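Local coordinates for protein glycoside hydrolase family 61 (Trichoderma reesei QM6a, PDB 5O2X) that acts as a copper-dependent lytic polysaccharide monooxygenase of family AA9, probably cleaving cellulose chains by oxidation, at residues 22-27 against 37-42; 54-59 against 152-157; 82-87 against 131-136. All blocks are in the same frame, centred on the assembly; numbering follows the deposited sequence. Where two conformers were deposited one is given.

Contact 1. Residues 22-27 against 37-42; sequences FPYESN and ADLDNG. With NAG (2-acetamido-2-deoxy-beta-D-glucopyranose), chain B.
The hydroxyl of Y24 and the backbone carbonyl of L39 are joined by one water, which lies 2.7 Å from Y24 OH and donates a hydrogen bond to L39 O at 2.8 Å. Both residues belong to the long irregular loop that runs from strand 12-15 to helix 53-56 in this AA9 domain, and the water sits at the edge of the Y24 ring, in its plane. No direct hydrogen bond crosses between the segments. What meets is apolar: the CG of P23 is 3.7 Å from CD1 of L39, while CB of the same proline lies 4.0 Å from L39 CD2, so CG and CB of the ring lie against the two methyls of the leucine. The proline ring and the leucine lie alongside each other and point opposite ways. L39 CG stands beside its own backbone N, anti to the carbonyl carbon (chi1 -81°), and this carries the two methyls toward P23. CD2 also comes to 4.2 Å from Y24 OH, obliquely to the ring. The patch is small and lies on the surface. Each segment is held in shape by turns of its own. Residues 22-24 make a 3-10 turn, in which E25 N bonds to the carbonyl of F22, and the F22 ring meets Y17 behind it. In 37-42, D38 centres an inverse gamma turn and then starts a type I beta turn closed by N41 N on D38 O; N41 OD1 is held by H3. A37 lies near the glycan: its CB is 3.7 Å from C7 of the NAG. An Asx turn overlaps the end of the beta turn, with G42 N bonding at 2.8 Å to D40 OD1 from above the carboxylate plane.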
# COMPACT_ATOMS: atom_id res chain seq x y z
N PHE A 22 8.09 -1.74 -17.50
CA PHE A 22 7.23 -2.72 -18.16
C PHE A 22 6.38 -2.15 -19.29
O PHE A 22 6.23 -2.87 -20.30
CB PHE A 22 6.33 -3.42 -17.14
CG PHE A 22 6.99 -4.38 -16.20
CD1 PHE A 22 8.34 -4.40 -15.92
CD2 PHE A 22 6.17 -5.26 -15.50
CE1 PHE A 22 8.85 -5.26 -14.95
CE2 PHE A 22 6.67 -6.13 -14.58
CZ PHE A 22 8.00 -6.10 -14.25
N PRO A 23 5.86 -0.92 -19.22
CA PRO A 23 5.03 -0.43 -20.32
C PRO A 23 5.82 -0.33 -21.61
O PRO A 23 5.23 -0.30 -22.70
CB PRO A 23 4.56 0.94 -19.83
CG PRO A 23 4.58 0.83 -18.34
CD PRO A 23 5.78 -0.02 -18.06
N TYR A 24 7.15 -0.23 -21.52
CA TYR A 24 8.00 -0.08 -22.69
C TYR A 24 8.38 -1.41 -23.32
O TYR A 24 8.98 -1.45 -24.40
CB TYR A 24 9.25 0.71 -22.34
CG TYR A 24 8.93 2.05 -21.74
CD1 TYR A 24 8.41 3.07 -22.52
CD2 TYR A 24 9.18 2.33 -20.39
CE1 TYR A 24 8.14 4.32 -22.00
CE2 TYR A 24 8.91 3.57 -19.84
CZ TYR A 24 8.39 4.57 -20.63
OH TYR A 24 8.18 5.83 -20.13
N GLU A 25 8.12 -2.53 -22.62
CA GLU A 25 8.50 -3.86 -23.08
C GLU A 25 7.43 -4.44 -23.97
O GLU A 25 6.26 -4.16 -23.79
CB GLU A 25 8.64 -4.81 -21.89
CG GLU A 25 9.71 -4.41 -20.89
CD GLU A 25 9.87 -5.35 -19.70
OE1 GLU A 25 9.46 -6.49 -19.76
OE2 GLU A 25 10.42 -4.90 -18.70
N SER A 26 7.85 -5.27 -24.92
CA SER A 26 6.93 -6.03 -25.75
C SER A 26 6.10 -7.05 -24.96
O SER A 26 4.91 -7.23 -25.24
CB SER A 26 7.66 -6.80 -26.87
OG SER A 26 8.60 -5.98 -27.56
N ASN A 27 6.76 -7.71 -24.03
CA ASN A 27 6.17 -8.82 -23.33
C ASN A 27 6.56 -8.78 -21.87
O ASN A 27 7.40 -9.55 -21.41
CB ASN A 27 6.64 -10.10 -23.96
CG ASN A 27 5.89 -11.30 -23.42
OD1 ASN A 27 4.73 -11.18 -23.00
ND2 ASN A 27 6.53 -12.44 -23.41
N ALA A 37 -0.77 2.71 -14.61
CA ALA A 37 -0.33 3.70 -15.59
C ALA A 37 0.43 4.88 -14.95
O ALA A 37 0.49 5.96 -15.54
CB ALA A 37 -1.48 4.16 -16.44
N ASP A 38 1.07 4.63 -13.80
CA ASP A 38 1.93 5.63 -13.15
C ASP A 38 3.34 5.64 -13.72
O ASP A 38 4.32 5.49 -12.98
CB ASP A 38 1.92 5.45 -11.62
CG ASP A 38 2.37 4.08 -11.15
OD1 ASP A 38 2.11 3.07 -11.80
OD2 ASP A 38 2.99 3.97 -10.01
N LEU A 39 3.44 5.84 -15.06
CA LEU A 39 4.71 5.85 -15.77
C LEU A 39 5.63 7.00 -15.30
O LEU A 39 6.84 6.91 -15.45
CB LEU A 39 4.50 5.96 -17.27
CG LEU A 39 4.15 4.63 -17.99
CD1 LEU A 39 2.86 4.01 -17.54
CD2 LEU A 39 4.14 4.91 -19.50
N ASP A 40 4.99 8.03 -14.76
CA ASP A 40 5.69 9.20 -14.24
C ASP A 40 6.03 9.08 -12.76
O ASP A 40 6.46 10.08 -12.18
CB ASP A 40 4.85 10.45 -14.48
CG ASP A 40 3.55 10.48 -13.71
OD1 ASP A 40 3.16 9.44 -13.13
OD2 ASP A 40 2.88 11.52 -13.75
N ASN A 41 5.84 7.91 -12.16
CA ASN A 41 6.06 7.72 -10.71
C ASN A 41 5.09 8.58 -9.87
O ASN A 41 5.34 8.79 -8.66
CB ASN A 41 7.50 7.99 -10.30
CG ASN A 41 8.41 6.82 -10.52
OD1 ASN A 41 7.96 5.66 -10.57
ND2 ASN A 41 9.69 7.10 -10.58
N GLY A 42 3.98 9.00 -10.46
CA GLY A 42 3.10 9.95 -9.81
C GLY A 42 1.98 9.34 -8.97
O GLY A 42 2.09 8.21 -8.45
C1 NAG B . -5.89 5.76 -18.62
C2 NAG B . -4.79 6.47 -19.42
C3 NAG B . -5.46 7.59 -20.23
C4 NAG B . -6.59 7.08 -21.07
C5 NAG B . -7.56 6.29 -20.23
C6 NAG B . -8.69 5.60 -21.03
C7 NAG B . -2.54 6.98 -18.61
C8 NAG B . -1.72 7.77 -17.62
N2 NAG B . -3.84 7.07 -18.50
O3 NAG B . -4.46 8.20 -21.09
O4 NAG B . -7.27 8.16 -21.73
O5 NAG B . -6.87 5.27 -19.54
O6 NAG B . -8.19 4.92 -22.17
O7 NAG B . -2.01 6.30 -19.46
O HOH W 1 8.61 6.20 -17.44

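Contact 2. Residues 54-59 against 152-157; sequences IICHKN and NYVLRH. With NAG (2-acetamido-2-deoxy-beta-D-glucopyranose), chain B.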
# COMPACT_ATOMS: atom_id res chain seq x y z
N ILE A 54 -8.29 5.39 -7.57
CA ILE A 54 -7.77 5.34 -6.18
C ILE A 54 -7.58 3.91 -5.70
O ILE A 54 -6.83 3.69 -4.73
CB ILE A 54 -8.71 6.11 -5.24
CG1 ILE A 54 -8.06 6.40 -3.88
CG2 ILE A 54 -10.05 5.38 -5.03
CD1 ILE A 54 -6.74 7.13 -3.91
N ILE A 55 -8.23 2.93 -6.33
CA ILE A 55 -8.21 1.58 -5.78
C ILE A 55 -6.81 0.99 -5.81
O ILE A 55 -6.24 0.60 -4.80
CB ILE A 55 -9.23 0.69 -6.51
CG1 ILE A 55 -10.67 1.28 -6.39
CG2 ILE A 55 -9.18 -0.71 -5.96
CD1 ILE A 55 -11.63 0.67 -7.39
N CYS A 56 -6.22 0.93 -7.02
CA CYS A 56 -4.91 0.34 -7.27
C CYS A 56 -4.05 1.22 -8.19
O CYS A 56 -3.12 0.73 -8.85
CB CYS A 56 -5.02 -1.08 -7.81
SG CYS A 56 -5.64 -2.27 -6.59
N HIS A 57 -4.32 2.53 -8.21
CA HIS A 57 -3.58 3.50 -9.02
C HIS A 57 -4.18 3.54 -10.45
O HIS A 57 -5.11 2.82 -10.80
CB HIS A 57 -2.07 3.34 -8.96
CG HIS A 57 -1.31 4.65 -8.92
ND1 HIS A 57 -1.53 5.64 -9.87
CD2 HIS A 57 -0.34 5.07 -8.09
CE1 HIS A 57 -0.70 6.63 -9.57
NE2 HIS A 57 0.03 6.31 -8.50
N LYS A 58 -3.63 4.46 -11.27
CA LYS A 58 -4.27 4.82 -12.52
C LYS A 58 -4.45 3.65 -13.46
O LYS A 58 -3.53 2.91 -13.80
CB LYS A 58 -3.48 5.93 -13.20
CG LYS A 58 -3.56 7.23 -12.46
CD LYS A 58 -2.75 8.33 -13.19
CE LYS A 58 -2.77 9.63 -12.45
NZ LYS A 58 -2.01 10.66 -13.21
N ASN A 59 -5.70 3.50 -13.93
CA ASN A 59 -6.05 2.52 -14.95
C ASN A 59 -5.65 1.12 -14.55
O ASN A 59 -5.46 0.27 -15.40
CB ASN A 59 -5.45 2.90 -16.31
CG ASN A 59 -5.99 4.16 -16.84
OD1 ASN A 59 -6.96 4.71 -16.34
ND2 ASN A 59 -5.38 4.62 -17.94
N ASN A 152 -7.59 -15.55 -0.76
CA ASN A 152 -6.82 -14.72 -1.68
C ASN A 152 -7.19 -13.27 -1.41
O ASN A 152 -8.38 -12.94 -1.29
CB ASN A 152 -7.17 -15.12 -3.09
CG ASN A 152 -6.82 -16.54 -3.36
OD1 ASN A 152 -5.76 -17.02 -2.98
ND2 ASN A 152 -7.69 -17.22 -4.06
N TYR A 153 -6.18 -12.40 -1.31
CA TYR A 153 -6.39 -11.02 -0.97
C TYR A 153 -5.56 -10.10 -1.84
O TYR A 153 -4.41 -10.41 -2.17
CB TYR A 153 -5.97 -10.73 0.47
CG TYR A 153 -6.72 -11.51 1.53
CD1 TYR A 153 -6.32 -12.80 1.90
CD2 TYR A 153 -7.81 -10.97 2.20
CE1 TYR A 153 -7.03 -13.55 2.86
CE2 TYR A 153 -8.52 -11.70 3.17
CZ TYR A 153 -8.08 -12.97 3.50
OH TYR A 153 -8.80 -13.67 4.46
N VAL A 154 -6.12 -8.94 -2.16
CA VAL A 154 -5.32 -7.83 -2.67
C VAL A 154 -4.78 -7.07 -1.44
O VAL A 154 -5.54 -6.65 -0.57
CB VAL A 154 -6.13 -6.90 -3.56
CG1 VAL A 154 -5.33 -5.65 -3.92
CG2 VAL A 154 -6.51 -7.62 -4.85
N LEU A 155 -3.46 -6.90 -1.44
CA LEU A 155 -2.73 -6.10 -0.46
C LEU A 155 -2.52 -4.72 -1.11
O LEU A 155 -1.86 -4.64 -2.15
CB LEU A 155 -1.42 -6.80 -0.13
CG LEU A 155 -0.35 -6.06 0.62
CD1 LEU A 155 -0.85 -5.65 1.95
CD2 LEU A 155 0.90 -6.93 0.72
N ARG A 156 -3.09 -3.69 -0.52
CA ARG A 156 -3.02 -2.33 -1.01
C ARG A 156 -2.18 -1.54 -0.04
O ARG A 156 -2.62 -1.19 1.05
CB ARG A 156 -4.43 -1.75 -1.16
CG ARG A 156 -4.49 -0.33 -1.68
CD ARG A 156 -5.92 0.20 -1.65
NE ARG A 156 -6.06 1.56 -2.18
CZ ARG A 156 -5.70 2.66 -1.54
NH1 ARG A 156 -5.25 2.59 -0.29
NH2 ARG A 156 -5.77 3.84 -2.13
N HIS A 157 -0.94 -1.25 -0.47
CA HIS A 157 0.02 -0.45 0.31
C HIS A 157 0.01 0.97 -0.22
O HIS A 157 -0.12 1.17 -1.43
CB HIS A 157 1.40 -1.09 0.09
CG HIS A 157 2.53 -0.31 0.66
ND1 HIS A 157 2.81 -0.17 2.00
CD2 HIS A 157 3.48 0.46 0.06
CE1 HIS A 157 3.88 0.59 2.17
NE2 HIS A 157 4.31 0.99 1.00
C1 NAG B . -5.89 5.76 -18.62
C2 NAG B . -4.79 6.47 -19.42
C3 NAG B . -5.46 7.59 -20.23
C4 NAG B . -6.59 7.08 -21.07
C5 NAG B . -7.56 6.29 -20.23
C6 NAG B . -8.69 5.60 -21.03
C7 NAG B . -2.54 6.98 -18.61
C8 NAG B . -1.72 7.77 -17.62
N2 NAG B . -3.84 7.07 -18.50
O3 NAG B . -4.46 8.20 -21.09
O4 NAG B . -7.27 8.16 -21.73
O5 NAG B . -6.87 5.27 -19.54
O6 NAG B . -8.19 4.92 -22.17
O7 NAG B . -2.01 6.30 -19.46
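R156 reaches I54 and I55 on a fully stretched arm: CG is anti to the backbone N (chi1 -179°), the chain stays extended as far as NE, and a turn about the CD-NE bond (chi4 -76°) presents the edge of the guanidinium to two successive backbone carbonyls of the short helix 53-56. NH2 bonds to I54 O at 2.8 Å and nearly straight (168°), with the oxygen in the guanidinium plane. NE bonds to I55 O, also at 2.8 Å, along a more bent path, and that oxygen lies somewhat out of the plane; a weak second bond runs from NE to I54 O. One flat cation thus grips two carbonyls, and its positive charge would suit the partial negative charge of their oxygens. The side chain of I54 flanks the group, with CG1 and CD1 each 3.9 Å from R156 NH2. Beside this polar clasp, C56 SG rests 4.3 Å from V154 CG1. A leucine in place of R156 would probably leave the carbonyls of I54 and I55 buried without these donors and strip E158 of its salt-bridge partner, since NH1 of the arginine pairs with that carboxylate. Past the helix, H57 takes positive phi and its ND1 accepts from K58 N at 2.8 Å in the ring plane, while N59 ND2 is bonded covalently to C1 of the NAG, an N-linked glycan. The contact is buried, and it pins the short helix onto strand 151-161 of the larger sheet: the disulfide from C56 to C177 ties it to strand 172-183, and R156 also touches P175 of that strand, Y93 of strand 90-96 and F111 of strand 110-121.

Contact 3. Residues 82-87 against 131-136; sequences VPWPHP and DVLISN. With CU (copper (II) ion), chain S; MAN (alpha-D-mannopyranose), chain L.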
# COMPACT_ATOMS: atom_id res chain seq x y z
N VAL A 82 15.57 5.98 -4.40
CA VAL A 82 16.02 6.32 -3.07
C VAL A 82 16.56 7.75 -3.08
O VAL A 82 17.46 8.04 -3.91
CB VAL A 82 17.11 5.35 -2.60
CG1 VAL A 82 17.67 5.74 -1.25
CG2 VAL A 82 16.62 3.92 -2.58
N PRO A 83 16.10 8.66 -2.22
CA PRO A 83 15.11 8.52 -1.20
C PRO A 83 13.72 8.91 -1.70
O PRO A 83 13.54 9.79 -2.53
CB PRO A 83 15.55 9.53 -0.15
CG PRO A 83 16.13 10.66 -0.96
CD PRO A 83 16.82 9.97 -2.09
N TRP A 84 12.70 8.35 -1.04
CA TRP A 84 11.35 8.87 -1.16
C TRP A 84 11.38 10.35 -0.73
O TRP A 84 11.99 10.68 0.27
CB TRP A 84 10.42 8.08 -0.22
CG TRP A 84 9.03 8.63 -0.21
CD1 TRP A 84 8.47 9.45 0.72
CD2 TRP A 84 8.05 8.49 -1.24
NE1 TRP A 84 7.22 9.84 0.36
CE2 TRP A 84 6.93 9.24 -0.85
CE3 TRP A 84 7.99 7.78 -2.45
CZ2 TRP A 84 5.79 9.34 -1.65
CZ3 TRP A 84 6.85 7.86 -3.21
CH2 TRP A 84 5.78 8.63 -2.83
N PRO A 85 10.71 11.24 -1.48
CA PRO A 85 10.94 12.68 -1.28
C PRO A 85 9.98 13.42 -0.38
O PRO A 85 10.23 14.60 -0.16
CB PRO A 85 10.92 13.24 -2.72
CG PRO A 85 9.94 12.34 -3.43
CD PRO A 85 10.21 10.98 -2.86
N HIS A 86 8.88 12.84 0.06
CA HIS A 86 7.80 13.63 0.65
C HIS A 86 7.40 13.18 2.07
O HIS A 86 7.45 12.01 2.39
CB HIS A 86 6.51 13.52 -0.17
CG HIS A 86 6.67 13.81 -1.64
ND1 HIS A 86 7.21 14.96 -2.11
CD2 HIS A 86 6.28 13.10 -2.72
CE1 HIS A 86 7.12 14.95 -3.44
NE2 HIS A 86 6.58 13.82 -3.85
N PRO A 87 6.90 14.12 2.88
CA PRO A 87 6.36 13.79 4.21
C PRO A 87 4.91 13.30 4.14
O PRO A 87 4.08 13.90 3.46
CB PRO A 87 6.40 15.15 4.92
CG PRO A 87 6.17 16.16 3.81
CD PRO A 87 6.92 15.58 2.65
N ASP A 131 9.40 9.35 6.97
CA ASP A 131 10.77 9.50 7.44
C ASP A 131 11.36 8.19 7.92
O ASP A 131 12.56 7.95 7.77
CB ASP A 131 10.84 10.55 8.53
CG ASP A 131 10.44 11.93 8.00
OD1 ASP A 131 11.15 12.40 7.07
OD2 ASP A 131 9.45 12.48 8.48
N VAL A 132 10.52 7.32 8.49
CA VAL A 132 10.96 5.98 8.90
C VAL A 132 11.29 5.16 7.64
O VAL A 132 12.33 4.50 7.57
CB VAL A 132 9.89 5.30 9.75
CG1 VAL A 132 10.33 3.91 10.16
CG2 VAL A 132 9.59 6.14 10.99
N LEU A 133 10.40 5.22 6.64
CA LEU A 133 10.66 4.55 5.38
C LEU A 133 11.98 5.03 4.79
O LEU A 133 12.81 4.21 4.32
CB LEU A 133 9.48 4.80 4.43
CG LEU A 133 9.63 4.30 3.00
CD1 LEU A 133 8.29 3.81 2.47
CD2 LEU A 133 10.17 5.37 2.09
N ILE A 134 12.22 6.34 4.77
CA ILE A 134 13.46 6.89 4.19
C ILE A 134 14.67 6.34 4.97
O ILE A 134 15.67 5.93 4.38
CB ILE A 134 13.43 8.41 4.21
CG1 ILE A 134 12.37 8.91 3.21
CG2 ILE A 134 14.78 9.01 3.90
CD1 ILE A 134 11.92 10.35 3.44
N SER A 135 14.58 6.34 6.30
CA SER A 135 15.70 5.88 7.12
C SER A 135 16.05 4.43 6.85
O SER A 135 17.21 4.06 6.88
CB SER A 135 15.32 6.08 8.58
OG SER A 135 16.37 5.60 9.40
N ASN A 136 15.04 3.60 6.59
CA ASN A 136 15.24 2.17 6.36
C ASN A 136 15.41 1.84 4.89
O ASN A 136 14.86 0.88 4.37
CB ASN A 136 14.07 1.40 7.00
CG ASN A 136 14.08 1.49 8.51
OD1 ASN A 136 13.00 1.75 9.14
ND2 ASN A 136 15.18 1.29 9.10
CU CU S . 6.34 13.21 -5.68
C1 MAN L . 5.52 0.60 14.08
C2 MAN L . 5.76 0.75 15.57
C3 MAN L . 5.68 2.20 16.00
C4 MAN L . 6.64 3.06 15.19
C5 MAN L . 6.35 2.84 13.70
C6 MAN L . 7.37 3.53 12.82
O2 MAN L . 7.03 0.19 15.89
O3 MAN L . 5.95 2.34 17.41
O4 MAN L . 6.48 4.44 15.44
O5 MAN L . 6.41 1.44 13.36
O6 MAN L . 8.71 3.10 13.09
O HOH W 2 9.35 12.41 4.98
O HOH W 3 8.50 14.04 -6.34
O HOH W 4 5.14 14.84 -5.93
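W84 meets helix 129-135 through its CB and its carbonyl. CB is 3.6 Å from CD2 of L133 and 4.0 Å from CG1 of I134, while W84 O lies 3.2 Å from I134 CD1, a close approach of a methyl to a carbonyl oxygen. That methyl is at the edge of the indole, near its plane, and the two residues of the helix take the tryptophan from adjacent positions. P83, behind a cis peptide bond, adds its CB at 4.2 Å from I134 CG2. With CG of W84 anti to the backbone N (chi1 176°), the ring swings away from the helix toward the interior, where it meets Y174 and W79 edge-to-face; P85 CD lies over one face, near the rim of the ring. Indole NE1 makes a weak bond to the carbonyl of H86, and a water links that same oxygen to D131 OD1, the second leg being weak. P85 also lays CG over the centre of one face of the H86 ring, and H163 stacks with that ring too. Its NE2 binds the copper ion at 1.9 Å. H86 and the N-terminal 4-methylhistidine form the histidine brace of these enzymes; Y174 also belongs to the metal site, and two waters are bound. The link from helix to copper is therefore indirect: apolar packing on W84 and the weak bond from its NE1 to H86 O lie one step back from the metal ligand, consistent with an outer-shell place.

The contacts run from surface to core. Contact 1 is a thin apolar patch on an outer loop, bridged by water; contact 2 is fully buried and relies on hydrogen bonds from a guanidinium, with a disulfide alongside; contact 3 lies between, partly buried, mainly apolar, and borders the copper site. Contacts 1 and 2 touch directly: G42 O accepts from H57 NE2 at 2.8 Å, A37 N bonds K58 O, and A37 CB packs on N59 CB. Contacts 2 and 3 do not touch, yet both draw on strand 151-161, one through R156 itself and the other through I159, which backs W84 and L133.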